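Local coordinates for mRNA-binding protein PUF3 (Saccharomyces cerevisiae, PDB 3K49) that binds 3' untranslated regions, predominantly of mRNAs for mitochondrial proteins, promotes deadenylation and decay of COX17 mRNA, and localises its targets near mitochondria, at residues Y258-F263 / Q311-V316; V225-L230 / S265-K270; R48-S53 / Q83-F88. All blocks are in the same frame, centred on the assembly; numbering follows the deposited sequence.

Contact 1. Residues Y258-F263 / Q311-V316. With nucleotides of chain B.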
# COMPACT_ATOMS: atom_id res chain seq x y z
N TYR A 258 -0.25 7.87 22.92
CA TYR A 258 -0.20 7.23 21.62
C TYR A 258 -0.27 5.70 21.73
O TYR A 258 -1.01 5.05 21.00
CB TYR A 258 1.05 7.64 20.85
CG TYR A 258 1.04 9.08 20.40
CD1 TYR A 258 2.19 9.68 19.94
CD2 TYR A 258 -0.13 9.84 20.42
CE1 TYR A 258 2.20 10.99 19.52
CE2 TYR A 258 -0.14 11.16 19.99
CZ TYR A 258 1.04 11.73 19.55
OH TYR A 258 1.10 13.04 19.11
N SER A 259 0.50 5.15 22.66
CA SER A 259 0.51 3.71 22.88
C SER A 259 -0.88 3.16 23.16
O SER A 259 -1.16 1.99 22.92
CB SER A 259 1.46 3.33 24.01
OG SER A 259 2.80 3.68 23.69
N LYS A 260 -1.76 4.01 23.69
CA LYS A 260 -3.10 3.59 24.05
C LYS A 260 -4.10 3.93 22.95
O LYS A 260 -5.31 3.74 23.10
CB LYS A 260 -3.52 4.25 25.37
CG LYS A 260 -2.68 3.82 26.57
CD LYS A 260 -3.00 4.64 27.81
CE LYS A 260 -4.43 4.42 28.26
NZ LYS A 260 -4.77 5.22 29.46
N HIS A 261 -3.56 4.43 21.84
CA HIS A 261 -4.34 4.87 20.70
C HIS A 261 -4.33 3.77 19.64
O HIS A 261 -3.27 3.25 19.29
CB HIS A 261 -3.72 6.15 20.14
CG HIS A 261 -4.60 6.87 19.16
ND1 HIS A 261 -5.06 6.29 18.02
CD2 HIS A 261 -5.06 8.15 19.17
CE1 HIS A 261 -5.80 7.18 17.35
NE2 HIS A 261 -5.81 8.30 18.03
N LYS A 262 -5.51 3.41 19.15
CA LYS A 262 -5.65 2.35 18.15
C LYS A 262 -4.69 2.52 16.97
O LYS A 262 -3.98 1.58 16.57
CB LYS A 262 -7.10 2.28 17.65
CG LYS A 262 -7.32 1.28 16.54
CD LYS A 262 -8.76 1.30 16.07
CE LYS A 262 -8.92 0.53 14.76
NZ LYS A 262 -8.23 -0.80 14.81
N PHE A 263 -4.66 3.73 16.42
CA PHE A 263 -3.85 4.04 15.25
C PHE A 263 -2.42 4.44 15.61
O PHE A 263 -1.46 3.98 14.98
CB PHE A 263 -4.52 5.16 14.44
CG PHE A 263 -5.88 4.79 13.91
CD1 PHE A 263 -6.99 5.57 14.23
CD2 PHE A 263 -6.06 3.66 13.12
CE1 PHE A 263 -8.26 5.24 13.76
CE2 PHE A 263 -7.33 3.32 12.64
CZ PHE A 263 -8.43 4.11 12.96
N GLN A 311 -5.23 -2.29 25.86
CA GLN A 311 -5.42 -3.16 24.70
C GLN A 311 -4.38 -2.94 23.59
O GLN A 311 -3.93 -3.89 22.95
CB GLN A 311 -6.84 -2.99 24.15
CG GLN A 311 -7.21 -1.54 23.95
CD GLN A 311 -8.68 -1.33 23.71
OE1 GLN A 311 -9.38 -2.23 23.26
NE2 GLN A 311 -9.16 -0.12 23.99
N PHE A 312 -4.01 -1.69 23.37
CA PHE A 312 -3.03 -1.36 22.33
C PHE A 312 -1.60 -1.26 22.87
O PHE A 312 -0.65 -1.73 22.24
CB PHE A 312 -3.42 -0.06 21.65
CG PHE A 312 -4.84 -0.02 21.19
CD1 PHE A 312 -5.29 -0.93 20.24
CD2 PHE A 312 -5.73 0.90 21.70
CE1 PHE A 312 -6.62 -0.91 19.81
CE2 PHE A 312 -7.05 0.92 21.27
CZ PHE A 312 -7.50 0.01 20.32
N ALA A 313 -1.46 -0.67 24.06
CA ALA A 313 -0.14 -0.41 24.63
C ALA A 313 0.65 -1.68 24.94
O ALA A 313 1.88 -1.67 24.88
CB ALA A 313 -0.26 0.46 25.87
N ASN A 314 -0.04 -2.77 25.25
CA ASN A 314 0.65 -4.03 25.53
C ASN A 314 1.56 -4.50 24.38
O ASN A 314 2.59 -5.13 24.62
CB ASN A 314 -0.33 -5.13 25.94
CG ASN A 314 -1.05 -5.75 24.76
OD1 ASN A 314 -0.45 -6.43 23.94
ND2 ASN A 314 -2.36 -5.51 24.67
N TYR A 315 1.18 -4.19 23.13
CA TYR A 315 1.99 -4.54 21.96
C TYR A 315 3.27 -3.72 21.92
O TYR A 315 4.34 -4.22 21.58
CB TYR A 315 1.21 -4.33 20.65
CG TYR A 315 -0.01 -5.21 20.49
CD1 TYR A 315 -1.29 -4.68 20.58
CD2 TYR A 315 0.13 -6.57 20.22
CE1 TYR A 315 -2.40 -5.48 20.43
CE2 TYR A 315 -0.98 -7.37 20.06
CZ TYR A 315 -2.24 -6.82 20.17
OH TYR A 315 -3.36 -7.61 20.01
N VAL A 316 3.14 -2.44 22.26
CA VAL A 316 4.31 -1.56 22.33
C VAL A 316 5.27 -2.03 23.42
O VAL A 316 6.48 -1.84 23.31
CB VAL A 316 3.90 -0.10 22.58
CG1 VAL A 316 5.13 0.79 22.62
CG2 VAL A 316 2.94 0.38 21.50
P G B 4 -7.30 -8.91 17.56
OP1 G B 4 -8.49 -8.96 16.67
OP2 G B 4 -6.14 -9.81 17.31
O5' G B 4 -6.78 -7.41 17.59
C5' G B 4 -7.58 -6.37 18.14
C4' G B 4 -7.01 -5.03 17.75
O4' G B 4 -5.69 -4.89 18.33
C3' G B 4 -6.75 -4.88 16.26
O3' G B 4 -7.94 -4.55 15.57
C2' G B 4 -5.69 -3.78 16.22
O2' G B 4 -6.21 -2.47 16.30
C1' G B 4 -4.88 -4.10 17.48
N9 G B 4 -3.65 -4.83 17.21
C8 G B 4 -3.50 -6.15 16.85
N7 G B 4 -2.25 -6.49 16.68
C5 G B 4 -1.54 -5.32 16.95
C6 G B 4 -0.15 -5.07 16.92
O6 G B 4 0.78 -5.84 16.66
N1 G B 4 0.12 -3.74 17.24
C2 G B 4 -0.82 -2.80 17.56
N2 G B 4 -0.38 -1.57 17.85
N3 G B 4 -2.11 -3.03 17.59
C4 G B 4 -2.39 -4.30 17.27
P U B 3 -5.69 -13.81 20.09
OP1 U B 3 -6.55 -14.29 18.98
OP2 U B 3 -4.22 -13.92 19.98
O5' U B 3 -6.07 -12.28 20.39
C5' U B 3 -7.40 -11.91 20.76
C4' U B 3 -7.45 -10.43 21.11
O4' U B 3 -6.71 -10.17 22.33
C3' U B 3 -6.84 -9.49 20.08
O3' U B 3 -7.79 -9.18 19.07
C2' U B 3 -6.48 -8.27 20.93
O2' U B 3 -7.59 -7.42 21.15
C1' U B 3 -6.02 -8.93 22.22
N1 U B 3 -4.57 -9.19 22.31
C2 U B 3 -3.76 -8.22 22.86
O2 U B 3 -4.18 -7.16 23.27
N3 U B 3 -2.43 -8.54 22.93
C4 U B 3 -1.84 -9.71 22.50
O4 U B 3 -0.63 -9.88 22.67
C5 U B 3 -2.74 -10.67 21.93
C6 U B 3 -4.04 -10.38 21.85
P U B 5 -7.99 -4.69 13.97
OP1 U B 5 -9.39 -4.50 13.54
OP2 U B 5 -7.24 -5.91 13.58
O5' U B 5 -7.13 -3.43 13.49
C5' U B 5 -6.60 -3.38 12.18
C4' U B 5 -6.71 -1.97 11.66
O4' U B 5 -5.74 -1.13 12.32
C3' U B 5 -6.41 -1.76 10.19
O3' U B 5 -7.56 -2.12 9.42
C2' U B 5 -6.18 -0.26 10.17
O2' U B 5 -7.39 0.45 10.20
C1' U B 5 -5.43 -0.04 11.49
N1 U B 5 -3.96 0.05 11.37
C2 U B 5 -3.40 1.29 11.19
O2 U B 5 -4.06 2.31 11.13
N3 U B 5 -2.03 1.30 11.08
C4 U B 5 -1.19 0.22 11.11
O4 U B 5 0.02 0.39 10.95
C5 U B 5 -1.84 -1.03 11.30
C6 U B 5 -3.17 -1.08 11.42

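Contact 2. Residues V225-L230 / S265-K270. With nucleotides of chain B.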
# COMPACT_ATOMS: atom_id res chain seq x y z
N VAL A 225 1.46 7.06 6.43
CA VAL A 225 2.43 7.97 5.83
C VAL A 225 3.57 8.21 6.81
O VAL A 225 4.74 8.33 6.43
CB VAL A 225 1.79 9.33 5.48
CG1 VAL A 225 2.83 10.26 4.85
CG2 VAL A 225 0.61 9.14 4.56
N ILE A 226 3.21 8.29 8.10
CA ILE A 226 4.21 8.49 9.14
C ILE A 226 5.12 7.27 9.18
O ILE A 226 6.34 7.40 9.25
CB ILE A 226 3.56 8.70 10.55
CG1 ILE A 226 2.68 9.95 10.60
CG2 ILE A 226 4.63 8.74 11.62
CD1 ILE A 226 3.38 11.21 10.11
N GLN A 227 4.52 6.09 9.15
CA GLN A 227 5.27 4.85 9.23
C GLN A 227 6.24 4.71 8.07
O GLN A 227 7.36 4.21 8.23
CB GLN A 227 4.32 3.67 9.26
CG GLN A 227 3.48 3.66 10.51
CD GLN A 227 2.62 2.43 10.62
OE1 GLN A 227 3.12 1.32 10.84
NE2 GLN A 227 1.31 2.62 10.51
N TYR A 228 5.82 5.17 6.90
CA TYR A 228 6.68 5.08 5.74
C TYR A 228 7.88 6.00 5.90
O TYR A 228 8.98 5.63 5.53
CB TYR A 228 5.92 5.41 4.44
CG TYR A 228 6.85 5.46 3.25
CD1 TYR A 228 7.29 4.28 2.65
CD2 TYR A 228 7.33 6.67 2.77
CE1 TYR A 228 8.15 4.31 1.58
CE2 TYR A 228 8.20 6.71 1.70
CZ TYR A 228 8.61 5.53 1.11
OH TYR A 228 9.48 5.56 0.04
N VAL A 229 7.66 7.20 6.44
CA VAL A 229 8.77 8.10 6.73
C VAL A 229 9.72 7.53 7.78
O VAL A 229 10.94 7.64 7.65
CB VAL A 229 8.29 9.47 7.22
CG1 VAL A 229 9.48 10.36 7.50
CG2 VAL A 229 7.35 10.10 6.19
N LEU A 230 9.16 6.91 8.81
CA LEU A 230 9.95 6.30 9.89
C LEU A 230 10.88 5.20 9.40
O LEU A 230 11.98 5.02 9.94
CB LEU A 230 9.05 5.73 10.99
CG LEU A 230 8.36 6.70 11.96
CD1 LEU A 230 7.45 5.93 12.90
CD2 LEU A 230 9.38 7.47 12.76
N SER A 265 -0.62 3.72 18.17
CA SER A 265 0.18 2.66 18.79
C SER A 265 1.10 2.00 17.76
O SER A 265 2.20 1.58 18.10
CB SER A 265 -0.70 1.60 19.46
OG SER A 265 -1.56 0.96 18.53
N ASN A 266 0.64 1.91 16.52
CA ASN A 266 1.46 1.36 15.44
C ASN A 266 2.65 2.27 15.12
O ASN A 266 3.72 1.81 14.75
CB ASN A 266 0.63 1.12 14.17
CG ASN A 266 -0.44 0.05 14.35
OD1 ASN A 266 -0.13 -1.13 14.50
ND2 ASN A 266 -1.69 0.47 14.33
N VAL A 267 2.45 3.58 15.27
CA VAL A 267 3.53 4.53 15.03
C VAL A 267 4.61 4.45 16.12
O VAL A 267 5.80 4.62 15.85
CB VAL A 267 3.01 5.96 14.87
CG1 VAL A 267 4.15 6.95 15.06
CG2 VAL A 267 2.39 6.14 13.48
N VAL A 268 4.19 4.16 17.34
CA VAL A 268 5.17 4.00 18.41
C VAL A 268 6.02 2.76 18.15
O VAL A 268 7.22 2.75 18.42
CB VAL A 268 4.52 3.93 19.81
CG1 VAL A 268 5.60 3.87 20.88
CG2 VAL A 268 3.60 5.12 20.05
N GLU A 269 5.40 1.71 17.63
CA GLU A 269 6.15 0.48 17.35
C GLU A 269 7.21 0.70 16.29
O GLU A 269 8.34 0.24 16.44
CB GLU A 269 5.22 -0.64 16.92
CG GLU A 269 4.25 -1.12 17.98
CD GLU A 269 3.50 -2.37 17.52
OE1 GLU A 269 2.25 -2.38 17.59
OE2 GLU A 269 4.16 -3.34 17.07
N LYS A 270 6.85 1.41 15.23
CA LYS A 270 7.80 1.67 14.15
C LYS A 270 8.89 2.60 14.65
O LYS A 270 10.04 2.47 14.25
CB LYS A 270 7.10 2.30 12.95
CG LYS A 270 6.12 1.36 12.28
CD LYS A 270 6.84 0.16 11.66
CE LYS A 270 5.90 -1.04 11.51
NZ LYS A 270 5.28 -1.42 12.83
P U B 5 -7.99 -4.69 13.97
OP1 U B 5 -9.39 -4.50 13.54
OP2 U B 5 -7.24 -5.91 13.58
O5' U B 5 -7.13 -3.43 13.49
C5' U B 5 -6.60 -3.38 12.18
C4' U B 5 -6.71 -1.97 11.66
O4' U B 5 -5.74 -1.13 12.32
C3' U B 5 -6.41 -1.76 10.19
O3' U B 5 -7.56 -2.12 9.42
C2' U B 5 -6.18 -0.26 10.17
O2' U B 5 -7.39 0.45 10.20
C1' U B 5 -5.43 -0.04 11.49
N1 U B 5 -3.96 0.05 11.37
C2 U B 5 -3.40 1.29 11.19
O2 U B 5 -4.06 2.31 11.13
N3 U B 5 -2.03 1.30 11.08
C4 U B 5 -1.19 0.22 11.11
O4 U B 5 0.02 0.39 10.95
C5 U B 5 -1.84 -1.03 11.30
C6 U B 5 -3.17 -1.08 11.42
P G B 4 -7.30 -8.91 17.56
OP1 G B 4 -8.49 -8.96 16.67
OP2 G B 4 -6.14 -9.81 17.31
O5' G B 4 -6.78 -7.41 17.59
C5' G B 4 -7.58 -6.37 18.14
C4' G B 4 -7.01 -5.03 17.75
O4' G B 4 -5.69 -4.89 18.33
C3' G B 4 -6.75 -4.88 16.26
O3' G B 4 -7.94 -4.55 15.57
C2' G B 4 -5.69 -3.78 16.22
O2' G B 4 -6.21 -2.47 16.30
C1' G B 4 -4.88 -4.10 17.48
N9 G B 4 -3.65 -4.83 17.21
C8 G B 4 -3.50 -6.15 16.85
N7 G B 4 -2.25 -6.49 16.68
C5 G B 4 -1.54 -5.32 16.95
C6 G B 4 -0.15 -5.07 16.92
O6 G B 4 0.78 -5.84 16.66
N1 G B 4 0.12 -3.74 17.24
C2 G B 4 -0.82 -2.80 17.56
N2 G B 4 -0.38 -1.57 17.85
N3 G B 4 -2.11 -3.03 17.59
C4 G B 4 -2.39 -4.30 17.27

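Contact 3. Residues R48-S53 / Q83-F88. With nucleotides of chain B.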
# COMPACT_ATOMS: atom_id res chain seq x y z
N ARG A 48 -6.24 -18.73 -21.69
CA ARG A 48 -5.38 -19.88 -21.54
C ARG A 48 -4.68 -20.19 -22.87
O ARG A 48 -3.47 -20.40 -22.92
CB ARG A 48 -6.24 -21.05 -21.07
CG ARG A 48 -5.52 -22.29 -20.62
CD ARG A 48 -6.54 -23.39 -20.43
NE ARG A 48 -7.75 -22.89 -19.77
CZ ARG A 48 -8.98 -23.37 -19.95
NH1 ARG A 48 -9.18 -24.38 -20.79
NH2 ARG A 48 -10.01 -22.84 -19.30
N GLU A 49 -5.45 -20.19 -23.96
CA GLU A 49 -4.89 -20.44 -25.28
C GLU A 49 -3.92 -19.35 -25.72
O GLU A 49 -2.95 -19.64 -26.42
CB GLU A 49 -6.00 -20.58 -26.33
CG GLU A 49 -6.88 -21.80 -26.12
CD GLU A 49 -6.07 -23.08 -25.99
OE1 GLU A 49 -5.48 -23.51 -27.01
OE2 GLU A 49 -6.01 -23.64 -24.87
N LEU A 50 -4.17 -18.10 -25.32
CA LEU A 50 -3.32 -16.99 -25.76
C LEU A 50 -1.89 -17.08 -25.20
O LEU A 50 -0.94 -16.55 -25.76
CB LEU A 50 -3.94 -15.64 -25.41
CG LEU A 50 -5.15 -15.19 -26.22
CD1 LEU A 50 -5.69 -13.84 -25.69
CD2 LEU A 50 -4.80 -15.09 -27.69
N ALA A 51 -1.75 -17.77 -24.07
CA ALA A 51 -0.45 -17.87 -23.43
C ALA A 51 0.42 -18.89 -24.16
O ALA A 51 1.64 -18.87 -24.00
CB ALA A 51 -0.61 -18.25 -21.97
N THR A 52 -0.18 -19.77 -24.95
CA THR A 52 0.59 -20.85 -25.57
C THR A 52 0.40 -21.03 -27.08
O THR A 52 1.03 -21.89 -27.68
CB THR A 52 0.35 -22.21 -24.87
OG1 THR A 52 -0.98 -22.66 -25.12
CG2 THR A 52 0.54 -22.08 -23.37
N SER A 53 -0.46 -20.21 -27.69
CA SER A 53 -0.75 -20.33 -29.12
C SER A 53 0.29 -19.64 -29.99
O SER A 53 0.80 -18.58 -29.63
CB SER A 53 -2.14 -19.75 -29.44
OG SER A 53 -3.17 -20.56 -28.91
N GLN A 83 -6.12 -7.71 -21.78
CA GLN A 83 -4.88 -7.74 -21.02
C GLN A 83 -3.90 -8.76 -21.57
O GLN A 83 -2.68 -8.50 -21.63
CB GLN A 83 -5.17 -8.05 -19.56
CG GLN A 83 -6.00 -7.00 -18.84
CD GLN A 83 -6.12 -7.29 -17.35
OE1 GLN A 83 -5.12 -7.49 -16.64
NE2 GLN A 83 -7.35 -7.36 -16.88
N LYS A 84 -4.41 -9.93 -21.97
CA LYS A 84 -3.51 -10.98 -22.47
C LYS A 84 -2.87 -10.55 -23.77
O LYS A 84 -1.78 -10.98 -24.09
CB LYS A 84 -4.20 -12.33 -22.64
CG LYS A 84 -4.52 -13.05 -21.34
CD LYS A 84 -3.27 -13.49 -20.64
CE LYS A 84 -3.56 -13.68 -19.17
NZ LYS A 84 -4.38 -12.53 -18.64
N PHE A 85 -3.53 -9.70 -24.52
CA PHE A 85 -2.89 -9.20 -25.73
C PHE A 85 -1.73 -8.23 -25.44
O PHE A 85 -0.82 -8.11 -26.26
CB PHE A 85 -3.91 -8.64 -26.72
CG PHE A 85 -4.52 -9.70 -27.60
CD1 PHE A 85 -5.82 -10.14 -27.39
CD2 PHE A 85 -3.76 -10.31 -28.60
CE1 PHE A 85 -6.38 -11.14 -28.18
CE2 PHE A 85 -4.30 -11.30 -29.40
CZ PHE A 85 -5.61 -11.72 -29.20
N PHE A 86 -1.76 -7.56 -24.28
CA PHE A 86 -0.60 -6.75 -23.88
C PHE A 86 0.54 -7.64 -23.36
O PHE A 86 1.71 -7.37 -23.57
CB PHE A 86 -0.97 -5.66 -22.85
CG PHE A 86 -1.66 -4.46 -23.45
CD1 PHE A 86 -3.01 -4.22 -23.21
CD2 PHE A 86 -0.95 -3.57 -24.25
CE1 PHE A 86 -3.64 -3.11 -23.76
CE2 PHE A 86 -1.57 -2.46 -24.82
CZ PHE A 86 -2.91 -2.22 -24.57
N GLU A 87 0.17 -8.72 -22.69
CA GLU A 87 1.13 -9.67 -22.17
C GLU A 87 1.74 -10.61 -23.25
O GLU A 87 2.95 -10.87 -23.27
CB GLU A 87 0.43 -10.50 -21.09
CG GLU A 87 1.33 -11.41 -20.27
CD GLU A 87 0.60 -11.97 -19.05
OE1 GLU A 87 1.24 -12.69 -18.26
OE2 GLU A 87 -0.61 -11.70 -18.90
N PHE A 88 0.91 -11.11 -24.16
CA PHE A 88 1.36 -12.12 -25.12
C PHE A 88 1.30 -11.62 -26.55
O PHE A 88 1.58 -12.36 -27.47
CB PHE A 88 0.56 -13.42 -24.97
CG PHE A 88 0.76 -14.08 -23.65
CD1 PHE A 88 -0.21 -14.01 -22.66
CD2 PHE A 88 1.96 -14.71 -23.36
CE1 PHE A 88 0.00 -14.58 -21.42
CE2 PHE A 88 2.18 -15.29 -22.12
CZ PHE A 88 1.20 -15.22 -21.14
P U B 9 -13.11 -5.11 -6.11
OP1 U B 9 -14.53 -5.54 -5.99
OP2 U B 9 -12.15 -5.43 -5.03
O5' U B 9 -12.52 -5.73 -7.46
C5' U B 9 -12.53 -7.13 -7.68
C4' U B 9 -13.03 -7.40 -9.07
O4' U B 9 -12.08 -6.88 -10.01
C3' U B 9 -13.15 -8.85 -9.49
O3' U B 9 -14.41 -9.33 -9.04
C2' U B 9 -13.12 -8.76 -11.02
O2' U B 9 -14.43 -8.66 -11.56
C1' U B 9 -12.34 -7.46 -11.27
N1 U B 9 -11.05 -7.61 -11.99
C2 U B 9 -11.07 -7.64 -13.36
O2 U B 9 -12.10 -7.54 -14.01
N3 U B 9 -9.83 -7.78 -13.95
C4 U B 9 -8.62 -7.88 -13.31
O4 U B 9 -7.59 -8.06 -13.96
C5 U B 9 -8.69 -7.82 -11.88
C6 U B 9 -9.87 -7.70 -11.29

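Contact 1. Residues Y258-F263 / Q311-V316
In the RNA-binding face of this Pumilio-homology domain, Lys262 of repeat 7 meets the ring of Phe312 of repeat 8 beside the RNA backbone. Lys262 CA stands 3.5 Å from the centroid of the Phe312 ring and only 6° off its normal, a CH-pi contact over the face. Gln311 CG lies against the opposite face, toward the rim, so the ring is held from both sides. Its edge faces the backbone, with Lys260 O 3.2 Å from Phe312 CD2.

The Lys262 chain leaves with CG anti to the backbone N (chi1 176°) and stays extended until its last torsion, which carries the ammonium past the phenyl ring to the RNA. There NZ donates to the ribose O2' of G4 of chain B at 3.0 Å, and more weakly to O5' of U5 of chain B.

Deeper in the joint, Ser259 CB packs on Ala313 CB at 3.8 Å. The Ser259 hydroxyl bonds back to Val255 O, while Ala313 N is taken by Asp310 OD2. On the Phe263 side, ND1 of His261 accepts from Phe263 N in the plane of the imidazole, a capping bond at the turn into helix 264-274.

Helix 313-323 reads the uracil of U3 of chain B. Asn314, steadied by Gln318, offers OD1 to N3 of U3 at 3.1 Å along a nearly straight line (173°), and its ND2 meets O2 of the same uracil at 2.8 Å.

Contact 2. Residues V225-L230 / S265-K270
Gln227 turns its CG anti to the carbonyl carbon (chi1 -65°) and then runs extended, whereas Lys270 bends at chi2 and chi4; together these torsions lay the lysine's methylene chain against the carbonyl oxygen of the glutamine amide. Gln227 OE1 thus lies 3.3 Å from Lys270 CG. The pair belongs to the inner layer of the Pumilio-repeat superhelix, where the RNA-facing helices of successive repeats, here 6 and 7, line up side by side. The two helical segments run almost exactly parallel, their axes 9.6 Å apart.

Beneath Gln227 and Lys270 the joint is aliphatic. Val267 spreads its two methyl groups between neighbours: CG1 meets Ile226 CG2 at 3.9 Å and also approaches Leu230 CD1, while CG2 rests against Ile226 CG2 and Gln227 CG. Leu230 CD1 reaches further, to 3.6 Å from Lys270 CB, and touches Val267 O as well. Ile247 of helix 238-252 backs Ile226 and Leu230 from the outer layer.

This packing probably helps to space the groups that read the RNA. The Gln227 amide nitrogen donates to O4 of U5 of chain B at 2.6 Å, and also to Asn223 O, which helps fix the rotation of the amide. The Asn266 amide lies between the bases of U5 and G4 of chain B, with ND2 3.3 Å from C4 of the uracil. Repeat 7 carries the serine and glutamate pair with which Pumilio repeats select guanine. Glu269, salt-bridged through OE2 to Lys319, uses OE1 to accept from both N1 and N2 of G4 of chain B, and Ser265 OG accepts from N2 as well, at 2.9 Å.

Contact 3. Residues R48-S53 / Q83-F88
Leu50 and Ala51 of Pumilio repeat 1 pack on two phenylalanines of the next repeat's RNA-facing helix, each in its own way. The Leu50 chain has CG anti to the carbonyl carbon, with CD1 continuing the chain in an extended line (chi2 178°), and this carries its fork onto the Phe85 ring. CD1 leans over the face, 3.7 Å from Phe85 CE1, in a CH-pi contact, CD1 lying 28° off the ring normal. CD2 sits nearer Phe85 CZ, and CD1 also presses on Lys84 CB at 3.7 Å.

Phe88 has the same first-torsion arrangement as Leu50, CG anti to the carbonyl carbon, and from the facing segment lays its ring flat against the Ala51 backbone. Ala51 CA sits 3.7 Å from the Phe88 centroid, 3° off the normal, as a CH-pi contact, and the methyl CB reaches Phe88 CZ at 3.6 Å. Glu87 CG lies against the opposite face and Lys84 CD meets the edge in plane, so residues of its own segment hold the ring as well. An alanine in place of Phe88 would probably leave Ala51 without its aromatic platform and open a gap between the two segments.

The chain after Ala51 is tied back by Ser53 OG, which bonds Glu49 O at 2.7 Å from above the carbonyl plane, while Thr52 N reaches the same oxygen from the opposite face. On the RNA side, Gln83 NE2 donates to O4 of U9 of chain B. Behind, helix 55-65 brings Phe62 edge-to-face against Phe85 and Lys58 to Phe88 O, helix 91-101 adds Leu97, and helix 114-124 supplies Lys120 to pair with Glu87.

The three contacts join successive repeats at different places along a curved superhelix: repeats 7 and 8, 6 and 7, and 1 and 2. Contacts 1 and 2 are neighbours, their centres 12 Å apart, and helices 255-259 and 264-274 follow each other in the chain, so the two touch: Val316 CG1 lies 3.6 Å from Val268 CG1, and Ser259 O lies 3.5 Å from Ser265 CB. Contact 3 belongs to the far arm, its centre about 49 Å from that of contact 1, on the opposite side of the chain's centre, and about 42 Å from that of contact 2. The RNA of chain B runs antiparallel to the protein: U3 at repeat 8, G4 at repeat 7, U5 at repeat 6 and U9 at repeat 2.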